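PDB 5HAB: ribonuclease J from Methanolobus psychrophilus R15, which probably degrades RNA as a metallo-beta-lactamase/beta-CASP exoribonuclease, hydrolysing the chain one nucleotide at a time. Local coordinates for residues P239-A244 against A268-R273; Y34-R39 against L459-E464; N47-I52 against E160-I165. The protein carries 1 engineered substitution. All blocks are in the same frame, centred on the assembly; numbering follows the deposited sequence.

Interaction 1 of 3, residues P239-A244 against A268-R273; sequences PSELIA and ASHIAR. With nucleotides of chain D.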
loop_
_atom_site.group_PDB
_atom_site.type_symbol
_atom_site.label_atom_id
_atom_site.label_comp_id
_atom_site.label_asym_id
_atom_site.label_seq_id
_atom_site.Cartn_x
_atom_site.Cartn_y
_atom_site.Cartn_z
ATOM N N PRO B 239 13.695 14.975 -10.185
ATOM C CA PRO B 239 13.568 15.333 -11.600
ATOM C C PRO B 239 13.438 16.842 -11.774
ATOM O O PRO B 239 12.840 17.504 -10.928
ATOM C CB PRO B 239 12.290 14.606 -12.044
ATOM C CG PRO B 239 11.608 14.179 -10.787
ATOM C CD PRO B 239 12.678 14.000 -9.762
ATOM N N SER B 240 14.015 17.376 -12.845
ATOM C CA SER B 240 13.968 18.804 -13.109
ATOM C C SER B 240 12.552 19.301 -13.366
ATOM O O SER B 240 11.660 18.534 -13.725
ATOM C CB SER B 240 14.858 19.157 -14.299
ATOM O OG SER B 240 14.586 20.473 -14.755
ATOM N N GLU B 241 12.350 20.595 -13.144
ATOM C CA GLU B 241 11.108 21.264 -13.511
ATOM C C GLU B 241 10.864 21.141 -15.016
ATOM O O GLU B 241 9.723 21.164 -15.486
ATOM C CB GLU B 241 11.170 22.739 -13.098
ATOM C CG GLU B 241 10.053 23.608 -13.631
ATOM C CD GLU B 241 8.697 23.195 -13.113
ATOM O OE1 GLU B 241 7.682 23.558 -13.742
ATOM O OE2 GLU B 241 8.634 22.518 -12.066
ATOM N N LEU B 242 11.952 20.997 -15.763
ATOM C CA LEU B 242 11.882 20.825 -17.205
ATOM C C LEU B 242 11.074 19.584 -17.569
ATOM O O LEU B 242 10.380 19.566 -18.581
ATOM C CB LEU B 242 13.287 20.747 -17.800
ATOM C CG LEU B 242 13.362 20.598 -19.318
ATOM C CD1 LEU B 242 12.593 21.719 -20.001
ATOM C CD2 LEU B 242 14.807 20.610 -19.760
ATOM N N ILE B 243 11.165 18.553 -16.736
ATOM C CA ILE B 243 10.400 17.328 -16.937
ATOM C C ILE B 243 8.901 17.613 -16.875
ATOM O O ILE B 243 8.131 17.124 -17.708
ATOM C CB ILE B 243 10.803 16.259 -15.903
ATOM C CG1 ILE B 243 12.290 15.920 -16.045
ATOM C CG2 ILE B 243 9.922 15.021 -16.019
ATOM C CD1 ILE B 243 12.704 15.514 -17.455
ATOM N N ALA B 244 8.489 18.408 -15.888
ATOM C CA ALA B 244 7.082 18.780 -15.735
ATOM C C ALA B 244 6.645 19.670 -16.891
ATOM O O ALA B 244 5.516 19.577 -17.378
ATOM C CB ALA B 244 6.852 19.488 -14.401
ATOM N N ALA B 268 -1.168 28.256 -7.325
ATOM C CA ALA B 268 -1.086 29.660 -7.715
ATOM C C ALA B 268 0.327 30.197 -7.489
ATOM O O ALA B 268 0.784 31.083 -8.208
ATOM C CB ALA B 268 -2.102 30.486 -6.950
ATOM N N SER B 269 1.023 29.631 -6.509
ATOM C CA SER B 269 2.378 30.064 -6.176
ATOM C C SER B 269 3.453 29.432 -7.060
ATOM O O SER B 269 4.614 29.835 -6.999
ATOM C CB SER B 269 2.689 29.755 -4.708
ATOM O OG SER B 269 2.509 28.378 -4.425
ATOM N N HIS B 270 3.090 28.433 -7.863
ATOM C CA HIS B 270 4.081 27.800 -8.733
ATOM C C HIS B 270 4.197 28.574 -10.044
ATOM O O HIS B 270 3.637 28.183 -11.070
ATOM C CB HIS B 270 3.740 26.335 -9.007
ATOM C CG HIS B 270 4.930 25.508 -9.381
ATOM N ND1 HIS B 270 6.033 26.041 -10.017
ATOM C CD2 HIS B 270 5.203 24.194 -9.197
ATOM C CE1 HIS B 270 6.928 25.089 -10.212
ATOM N NE2 HIS B 270 6.449 23.958 -9.724
ATOM N N ILE B 271 4.937 29.675 -9.988
ATOM C CA ILE B 271 5.001 30.643 -11.073
ATOM C C ILE B 271 5.631 30.068 -12.349
ATOM O O ILE B 271 5.194 30.388 -13.455
ATOM C CB ILE B 271 5.750 31.909 -10.596
ATOM C CG1 ILE B 271 5.052 32.505 -9.369
ATOM C CG2 ILE B 271 5.815 32.944 -11.687
ATOM C CD1 ILE B 271 3.579 32.834 -9.589
ATOM N N ALA B 272 6.647 29.220 -12.202
ATOM C CA ALA B 272 7.274 28.568 -13.356
ATOM C C ALA B 272 6.263 27.710 -14.115
ATOM O O ALA B 272 6.207 27.718 -15.354
ATOM C CB ALA B 272 8.455 27.732 -12.914
ATOM N N ARG B 273 5.454 26.986 -13.352
ATOM C CA ARG B 273 4.438 26.110 -13.910
ATOM C C ARG B 273 3.377 26.907 -14.665
ATOM O O ARG B 273 3.060 26.598 -15.817
ATOM C CB ARG B 273 3.778 25.290 -12.802
ATOM C CG ARG B 273 2.683 24.374 -13.299
ATOM C CD ARG B 273 3.270 23.100 -13.851
ATOM N NE ARG B 273 3.548 22.145 -12.786
ATOM C CZ ARG B 273 4.754 21.943 -12.274
ATOM N NH1 ARG B 273 5.786 22.624 -12.744
ATOM N NH2 ARG B 273 4.934 21.061 -11.303
ATOM P P A D 3 0.849 27.429 -0.960
ATOM O OP1 A D 3 0.774 28.541 -1.942
ATOM O OP2 A D 3 2.106 27.207 -0.204
ATOM O "O5'" A D 3 -0.324 27.612 0.106
ATOM C "C5'" A D 3 -1.615 28.059 -0.291
ATOM C "C4'" A D 3 -2.545 26.904 -0.570
ATOM O "O4'" A D 3 -3.015 26.314 0.669
ATOM C "C3'" A D 3 -3.821 27.240 -1.323
ATOM O "O3'" A D 3 -3.610 27.365 -2.717
ATOM C "C2'" A D 3 -4.745 26.085 -0.952
ATOM O "O2'" A D 3 -4.457 24.939 -1.742
ATOM C "C1'" A D 3 -4.318 25.797 0.490
ATOM N N9 A D 3 -5.232 26.388 1.489
ATOM C C8 A D 3 -5.142 27.585 2.158
ATOM N N7 A D 3 -6.136 27.800 2.990
ATOM C C5 A D 3 -6.933 26.668 2.862
ATOM C C6 A D 3 -8.142 26.272 3.473
ATOM N N6 A D 3 -8.794 27.003 4.381
ATOM N N1 A D 3 -8.667 25.078 3.113
ATOM C C2 A D 3 -8.021 24.337 2.205
ATOM N N3 A D 3 -6.885 24.600 1.565
ATOM C C4 A D 3 -6.386 25.793 1.941
HETATM O O HOH W 1 7.629 24.785 -16.226
#

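Interaction 2 of 3, residues Y34-R39 against L459-E464; sequences YNEMGR and LRNGEE. With nucleotides of chain D.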
loop_
_atom_site.group_PDB
_atom_site.type_symbol
_atom_site.label_atom_id
_atom_site.label_comp_id
_atom_site.label_asym_id
_atom_site.label_seq_id
_atom_site.Cartn_x
_atom_site.Cartn_y
_atom_site.Cartn_z
ATOM N N TYR B 34 9.365 20.289 12.972
ATOM C CA TYR B 34 10.310 19.209 13.234
ATOM C C TYR B 34 9.574 17.924 13.627
ATOM O O TYR B 34 10.149 16.841 13.580
ATOM C CB TYR B 34 11.308 19.625 14.317
ATOM C CG TYR B 34 12.306 20.655 13.834
ATOM C CD1 TYR B 34 11.931 21.979 13.635
ATOM C CD2 TYR B 34 13.621 20.302 13.573
ATOM C CE1 TYR B 34 12.838 22.919 13.190
ATOM C CE2 TYR B 34 14.537 21.233 13.129
ATOM C CZ TYR B 34 14.139 22.540 12.937
ATOM O OH TYR B 34 15.053 23.467 12.494
ATOM N N ASN B 35 8.305 18.048 14.017
ATOM C CA ASN B 35 7.480 16.882 14.339
ATOM C C ASN B 35 6.408 16.617 13.295
ATOM O O ASN B 35 5.679 15.629 13.388
ATOM C CB ASN B 35 6.800 17.041 15.700
ATOM C CG ASN B 35 7.784 17.206 16.836
ATOM O OD1 ASN B 35 8.958 17.512 16.623
ATOM N ND2 ASN B 35 7.303 17.011 18.060
ATOM N N GLU B 36 6.300 17.512 12.318
ATOM C CA GLU B 36 5.218 17.443 11.351
ATOM C C GLU B 36 5.517 18.274 10.112
ATOM O O GLU B 36 6.579 18.896 10.009
ATOM C CB GLU B 36 3.906 17.919 11.992
ATOM C CG GLU B 36 3.904 19.393 12.402
ATOM C CD GLU B 36 4.618 19.663 13.726
ATOM O OE1 GLU B 36 4.242 19.058 14.754
ATOM O OE2 GLU B 36 5.552 20.490 13.738
ATOM N N MET B 37 4.560 18.308 9.191
ATOM C CA MET B 37 4.668 19.133 7.992
ATOM C C MET B 37 3.932 20.445 8.200
ATOM O O MET B 37 2.974 20.496 8.967
ATOM C CB MET B 37 4.084 18.416 6.775
ATOM C CG MET B 37 4.677 17.051 6.481
ATOM S SD MET B 37 6.358 17.121 5.840
ATOM C CE MET B 37 6.262 18.493 4.697
ATOM N N GLY B 38 4.380 21.503 7.528
ATOM C CA GLY B 38 3.626 22.746 7.511
ATOM C C GLY B 38 4.112 23.921 8.351
ATOM O O GLY B 38 4.569 24.923 7.812
ATOM N N ARG B 39 3.971 23.827 9.672
ATOM C CA ARG B 39 4.222 24.979 10.547
ATOM C C ARG B 39 5.713 25.170 10.864
ATOM O O ARG B 39 6.131 25.118 12.016
ATOM C CB ARG B 39 3.406 24.851 11.846
ATOM C CG ARG B 39 3.614 23.565 12.639
ATOM C CD ARG B 39 3.089 23.710 14.063
ATOM N NE ARG B 39 3.258 22.482 14.835
ATOM C CZ ARG B 39 2.808 22.310 16.074
ATOM N NH1 ARG B 39 2.153 23.288 16.689
ATOM N NH2 ARG B 39 3.012 21.158 16.700
ATOM N N LEU B 459 16.254 16.552 16.454
ATOM C CA LEU B 459 15.515 17.474 17.311
ATOM C C LEU B 459 13.996 17.298 17.220
ATOM O O LEU B 459 13.449 17.042 16.143
ATOM C CB LEU B 459 15.880 18.920 16.959
ATOM C CG LEU B 459 17.338 19.339 17.125
ATOM C CD1 LEU B 459 17.473 20.842 16.949
ATOM C CD2 LEU B 459 17.850 18.908 18.494
ATOM N N ARG B 460 13.325 17.472 18.355
ATOM C CA ARG B 460 11.868 17.553 18.420
ATOM C C ARG B 460 11.468 19.020 18.617
ATOM O O ARG B 460 12.284 19.817 19.079
ATOM C CB ARG B 460 11.330 16.687 19.568
ATOM C CG ARG B 460 11.828 15.243 19.558
ATOM C CD ARG B 460 11.221 14.461 18.411
ATOM N NE ARG B 460 9.877 13.986 18.726
ATOM C CZ ARG B 460 8.918 13.804 17.823
ATOM N NH1 ARG B 460 9.140 14.092 16.545
ATOM N NH2 ARG B 460 7.728 13.356 18.202
ATOM N N ASN B 461 10.228 19.379 18.279
ATOM C CA ASN B 461 9.735 20.740 18.519
ATOM C C ASN B 461 9.995 21.162 19.966
ATOM O O ASN B 461 9.689 20.422 20.901
ATOM C CB ASN B 461 8.229 20.863 18.230
ATOM C CG ASN B 461 7.883 20.748 16.749
ATOM O OD1 ASN B 461 8.688 21.062 15.873
ATOM N ND2 ASN B 461 6.661 20.318 16.470
ATOM N N GLY B 462 10.576 22.343 20.140
ATOM C CA GLY B 462 10.780 22.905 21.461
ATOM C C GLY B 462 12.160 22.625 22.016
ATOM O O GLY B 462 12.511 23.093 23.104
ATOM N N GLU B 463 12.969 21.913 21.239
ATOM C CA GLU B 463 14.285 21.492 21.701
ATOM C C GLU B 463 15.381 22.405 21.158
ATOM O O GLU B 463 15.283 22.922 20.044
ATOM C CB GLU B 463 14.554 20.042 21.288
ATOM C CG GLU B 463 15.759 19.416 21.972
ATOM C CD GLU B 463 15.941 17.949 21.632
ATOM O OE1 GLU B 463 15.190 17.426 20.772
ATOM O OE2 GLU B 463 16.839 17.320 22.232
ATOM N N GLU B 464 16.401 22.631 21.980
ATOM C CA GLU B 464 17.559 23.430 21.592
ATOM C C GLU B 464 18.861 22.627 21.603
ATOM O O GLU B 464 19.208 21.988 22.596
ATOM C CB GLU B 464 17.695 24.654 22.503
ATOM C CG GLU B 464 18.991 25.448 22.304
ATOM C CD GLU B 464 18.922 26.853 22.897
ATOM O OE1 GLU B 464 18.013 27.119 23.716
ATOM O OE2 GLU B 464 19.786 27.688 22.551
ATOM O OP3 A D 1 4.928 17.551 -4.841
ATOM P P A D 1 5.859 18.175 -3.870
ATOM O OP1 A D 1 6.218 19.530 -4.360
ATOM O OP2 A D 1 6.941 17.203 -3.577
ATOM O "O5'" A D 1 5.067 18.327 -2.504
ATOM C "C5'" A D 1 3.774 18.921 -2.453
ATOM C "C4'" A D 1 3.439 19.349 -1.046
ATOM O "O4'" A D 1 3.159 18.160 -0.255
ATOM C "C3'" A D 1 4.563 20.090 -0.326
ATOM O "O3'" A D 1 4.037 21.115 0.514
ATOM C "C2'" A D 1 5.222 19.001 0.515
ATOM O "O2'" A D 1 5.868 19.472 1.679
ATOM C "C1'" A D 1 4.042 18.090 0.851
ATOM N N9 A D 1 4.446 16.688 1.013
ATOM C C8 A D 1 5.357 16.015 0.230
ATOM N N7 A D 1 5.558 14.770 0.586
ATOM C C5 A D 1 4.725 14.607 1.685
ATOM C C6 A D 1 4.480 13.501 2.520
ATOM N N6 A D 1 5.072 12.311 2.368
ATOM N N1 A D 1 3.592 13.665 3.529
ATOM C C2 A D 1 3.001 14.860 3.680
ATOM N N3 A D 1 3.148 15.973 2.960
ATOM C C4 A D 1 4.036 15.781 1.965
HETATM O O HOH W 2 11.460 15.127 15.293
HETATM O O HOH W 3 6.827 13.321 14.488
HETATM O O HOH W 4 7.953 17.428 21.148
#

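Interaction 3 of 3, residues N47-I52 against E160-I165; sequences NEDIII and EITKDI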
loop_
_atom_site.group_PDB
_atom_site.type_symbol
_atom_site.label_atom_id
_atom_site.label_comp_id
_atom_site.label_asym_id
_atom_site.label_seq_id
_atom_site.Cartn_x
_atom_site.Cartn_y
_atom_site.Cartn_z
ATOM N N ASN B 47 25.312 33.471 20.346
ATOM C CA ASN B 47 25.547 34.041 21.669
ATOM C C ASN B 47 24.231 34.504 22.300
ATOM O O ASN B 47 23.538 33.708 22.934
ATOM C CB ASN B 47 26.567 35.176 21.572
ATOM C CG ASN B 47 27.923 34.681 21.099
ATOM O OD1 ASN B 47 28.342 33.574 21.440
ATOM N ND2 ASN B 47 28.600 35.479 20.287
ATOM N N GLU B 48 23.878 35.776 22.141
ATOM C CA GLU B 48 22.624 36.266 22.717
ATOM C C GLU B 48 21.757 36.988 21.689
ATOM O O GLU B 48 20.757 37.611 22.043
ATOM C CB GLU B 48 22.891 37.190 23.908
ATOM C CG GLU B 48 23.687 36.541 25.031
ATOM C CD GLU B 48 23.636 37.336 26.325
ATOM O OE1 GLU B 48 23.695 36.714 27.407
ATOM O OE2 GLU B 48 23.549 38.582 26.260
ATOM N N ASP B 49 22.129 36.888 20.416
ATOM C CA ASP B 49 21.298 37.425 19.343
ATOM C C ASP B 49 20.622 36.286 18.586
ATOM O O ASP B 49 21.232 35.251 18.365
ATOM C CB ASP B 49 22.137 38.282 18.398
ATOM C CG ASP B 49 22.573 39.589 19.033
ATOM O OD1 ASP B 49 21.748 40.211 19.737
ATOM O OD2 ASP B 49 23.746 39.978 18.845
ATOM N N ILE B 50 19.355 36.459 18.217
ATOM C CA ILE B 50 18.597 35.379 17.589
ATOM C C ILE B 50 18.094 35.760 16.198
ATOM O O ILE B 50 17.514 36.825 16.011
ATOM C CB ILE B 50 17.418 34.951 18.483
ATOM C CG1 ILE B 50 17.923 34.515 19.859
ATOM C CG2 ILE B 50 16.621 33.830 17.823
ATOM C CD1 ILE B 50 16.816 34.164 20.825
ATOM N N ILE B 51 18.323 34.879 15.229
ATOM C CA ILE B 51 17.730 34.986 13.899
ATOM C C ILE B 51 16.637 33.930 13.756
ATOM O O ILE B 51 16.928 32.746 13.769
ATOM C CB ILE B 51 18.794 34.820 12.802
ATOM C CG1 ILE B 51 19.983 35.742 13.070
ATOM C CG2 ILE B 51 18.196 35.069 11.418
ATOM C CD1 ILE B 51 19.676 37.204 12.856
ATOM N N ILE B 52 15.383 34.348 13.635
ATOM C CA ILE B 52 14.302 33.416 13.345
ATOM C C ILE B 52 14.296 33.134 11.846
ATOM O O ILE B 52 14.485 34.040 11.036
ATOM C CB ILE B 52 12.935 33.957 13.827
ATOM C CG1 ILE B 52 12.895 34.047 15.354
ATOM C CG2 ILE B 52 11.798 33.070 13.351
ATOM C CD1 ILE B 52 11.602 34.645 15.901
ATOM N N GLU B 160 24.526 42.972 7.026
ATOM C CA GLU B 160 25.028 42.960 8.399
ATOM C C GLU B 160 23.902 43.203 9.399
ATOM O O GLU B 160 23.099 44.117 9.233
ATOM C CB GLU B 160 26.128 44.002 8.601
ATOM C CG GLU B 160 27.390 43.755 7.797
ATOM C CD GLU B 160 28.511 44.701 8.185
ATOM O OE1 GLU B 160 28.551 45.118 9.363
ATOM O OE2 GLU B 160 29.352 45.025 7.318
ATOM N N ILE B 161 23.852 42.379 10.440
ATOM C CA ILE B 161 22.820 42.503 11.464
ATOM C C ILE B 161 23.483 42.932 12.771
ATOM O O ILE B 161 22.898 43.650 13.582
ATOM C CB ILE B 161 22.019 41.180 11.628
ATOM C CG1 ILE B 161 20.985 41.030 10.513
ATOM C CG2 ILE B 161 21.290 41.130 12.960
ATOM C CD1 ILE B 161 21.557 40.600 9.191
ATOM N N THR B 162 24.730 42.516 12.943
ATOM C CA THR B 162 25.436 42.674 14.201
ATOM C C THR B 162 26.930 42.694 13.872
ATOM O O THR B 162 27.324 42.284 12.782
ATOM C CB THR B 162 25.055 41.515 15.183
ATOM O OG1 THR B 162 23.730 41.729 15.683
ATOM C CG2 THR B 162 26.006 41.394 16.365
ATOM N N LYS B 163 27.751 43.210 14.784
ATOM C CA LYS B 163 29.203 43.174 14.640
ATOM C C LYS B 163 29.693 41.739 14.414
ATOM O O LYS B 163 30.767 41.517 13.856
ATOM C CB LYS B 163 29.875 43.760 15.886
ATOM C CG LYS B 163 29.424 45.170 16.253
ATOM C CD LYS B 163 30.148 45.673 17.499
ATOM C CE LYS B 163 30.044 47.187 17.652
ATOM N NZ LYS B 163 28.682 47.621 18.074
ATOM N N ASP B 164 28.884 40.774 14.847
ATOM C CA ASP B 164 29.268 39.369 14.865
ATOM C C ASP B 164 28.407 38.491 13.953
ATOM O O ASP B 164 28.695 37.310 13.768
ATOM C CB ASP B 164 29.193 38.830 16.295
ATOM C CG ASP B 164 30.363 39.276 17.147
ATOM O OD1 ASP B 164 31.395 39.690 16.576
ATOM O OD2 ASP B 164 30.253 39.207 18.390
ATOM N N ILE B 165 27.348 39.060 13.389
ATOM C CA ILE B 165 26.377 38.276 12.639
ATOM C C ILE B 165 26.098 38.902 11.281
ATOM O O ILE B 165 25.688 40.062 11.206
ATOM C CB ILE B 165 25.058 38.132 13.427
ATOM C CG1 ILE B 165 25.287 37.385 14.740
ATOM C CG2 ILE B 165 23.993 37.456 12.579
ATOM C CD1 ILE B 165 24.052 37.292 15.588
#

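Interaction 1 of 3, residues P239-A244 against A268-R273
R273 is packed between A244 and H270. The methyl CB of A244 sits 3.5 Å above one face of its guanidinium plane, offset toward the rim, while CD2 of H270 lies 3.6 Å from the opposite face, also off centre. The arginine chain folds back into this sandwich: after CG leaves anti to the backbone N (chi1 179°), bends at chi2 and chi3 bring CZ over A244. E241 forms a salt bridge at the guanidinium edge, its carboxylate nearly coplanar with that group (13°). R273 NH1 donates to E241 OE2 at 2.9 Å, but NH1 and E241 OE1 are modelled too close together, so the pairing is plausible while its details, including which oxygen is gripped, are doubtful. OE2 of E241 also lies 3.5 Å from H270 NE2, oblique to the ring and without a hydrogen bond, the two planes 50° apart. E241 starts helix 241-253, capped by S240 OG accepting from L242 N at 2.9 Å; R273 starts helix 271-283, which follows strand 262-266 of the parallel beta-CASP sheet. H406 ND1 is a further partner of R273, at NH2. Ahead of the second helix, S269 OG lies 3.0 Å from OP1 of RNA nucleotide A3. Packing is sparser beside partly exposed A272: its CB is 4.3 Å from E241 OE1, and a water bridges that unsurely placed OE1 to A272 O, the latter bond weak at 3.4 Å.

Interaction 2 of 3, residues Y34-R39 against L459-E464
The side-chain amide of N35 is stacked between two other flat groups, the amide of N461 on one face and the guanidinium of R460 on the other, with 7° between planes in each pair. N35 CG lies 3.3 Å from N461 ND2, and N35 ND2 is 3.5 Å above the R460 guanidinium plane, over its centre. Two waters occupy the edge of that guanidinium, both accepting from NH1, while NH2 forms a salt bridge with E446 of the third subunit. The Y34 ring stands almost perpendicular to the N461 amide (83°), with N461 OD1 at its edge. The type II beta turn R460-E463, closed by E463 N to R460 O, leads into strand 464-469, neighbour of strand 24-32 in one mixed sheet; the loop after 24-32 meets it here. N461 joins the loops by three hydrogen bonds: Y34 N donates to OD1 at 3.1 Å, N461 N to N35 OD1 at 2.8 Å, and ND2 to the syn lone pair of E36 OE2 at 3.0 Å, with a weak one to OE1. R39 NH2 and G33 N also donate to E36. M37, the residue after E36, touches RNA nucleotide A1. The N461 amide is thus held in one orientation, and the donors around E36 would probably stabilise its negative charge.

Interaction 3 of 3, residues N47-I52 against E160-I165
Across the approach of D49 to T162 the CA atoms stay 8.4 Å apart, and no hydrogen bond links the segments, so strand 49-53 and the turn at 160-165 meet through side chains alone. D49 CB rests 3.5 Å from I165 CD1, the closest contact of the aspartate's methylene with the isoleucine. I51 extends the patch inward, its CD1 lying 4.2 Å from I161 CG2 and 4.3 Å from I165 CG2. I165 runs out through CG1, anti to its carbonyl carbon (chi1 -62°), which carries CD1 to the aspartate. The turn joins strands 158-160 and 166-172 and contains a classic beta bulge: I161 N and T162 N both donate to I165 O, at 3.1 and 3.2 Å. Lying at the edge of the second sheet, it packs on an inner strand of the first, across the interface of the two sheets of the alpha-beta-beta-alpha metallo-beta-lactamase fold; I51 also touches I167. Toward solvent, D49 and T162 meet head-on: OD2 is 3.6 Å from both OG1 and CG2, without a hydrogen bond. OG1 instead bonds weakly to I161 O, and D49 OD1 forms a salt bridge with R98. N47 ND2 and D164 OD2 are 4.5 Å apart, too far to bond, while N47 OD1 accepts from E25 N.

How the interactions relate
Interaction 1 is the most buried, its touching residues mostly enclosed, whereas interactions 2 and 3 are partly buried. Interaction 1 pairs the starts of two helices through a doubtful salt bridge and a guanidinium packed between an alanine methyl and a histidine ring, and interaction 2 joins two loops by a network of amide, carboxylate and water bonds; each has a residue beside the bound RNA. Interaction 3 differs in being largely apolar, between two sheets, with its nearest atom about 17 Å from the nucleic acid. Strand 49-53, used by interaction 3, shares its mixed sheet with strands 24-32 and 464-469, which flank the loops of interaction 2. Those two contacts come within about 7 Å at nearest atoms, while interaction 1 lies across the chain's centre from both.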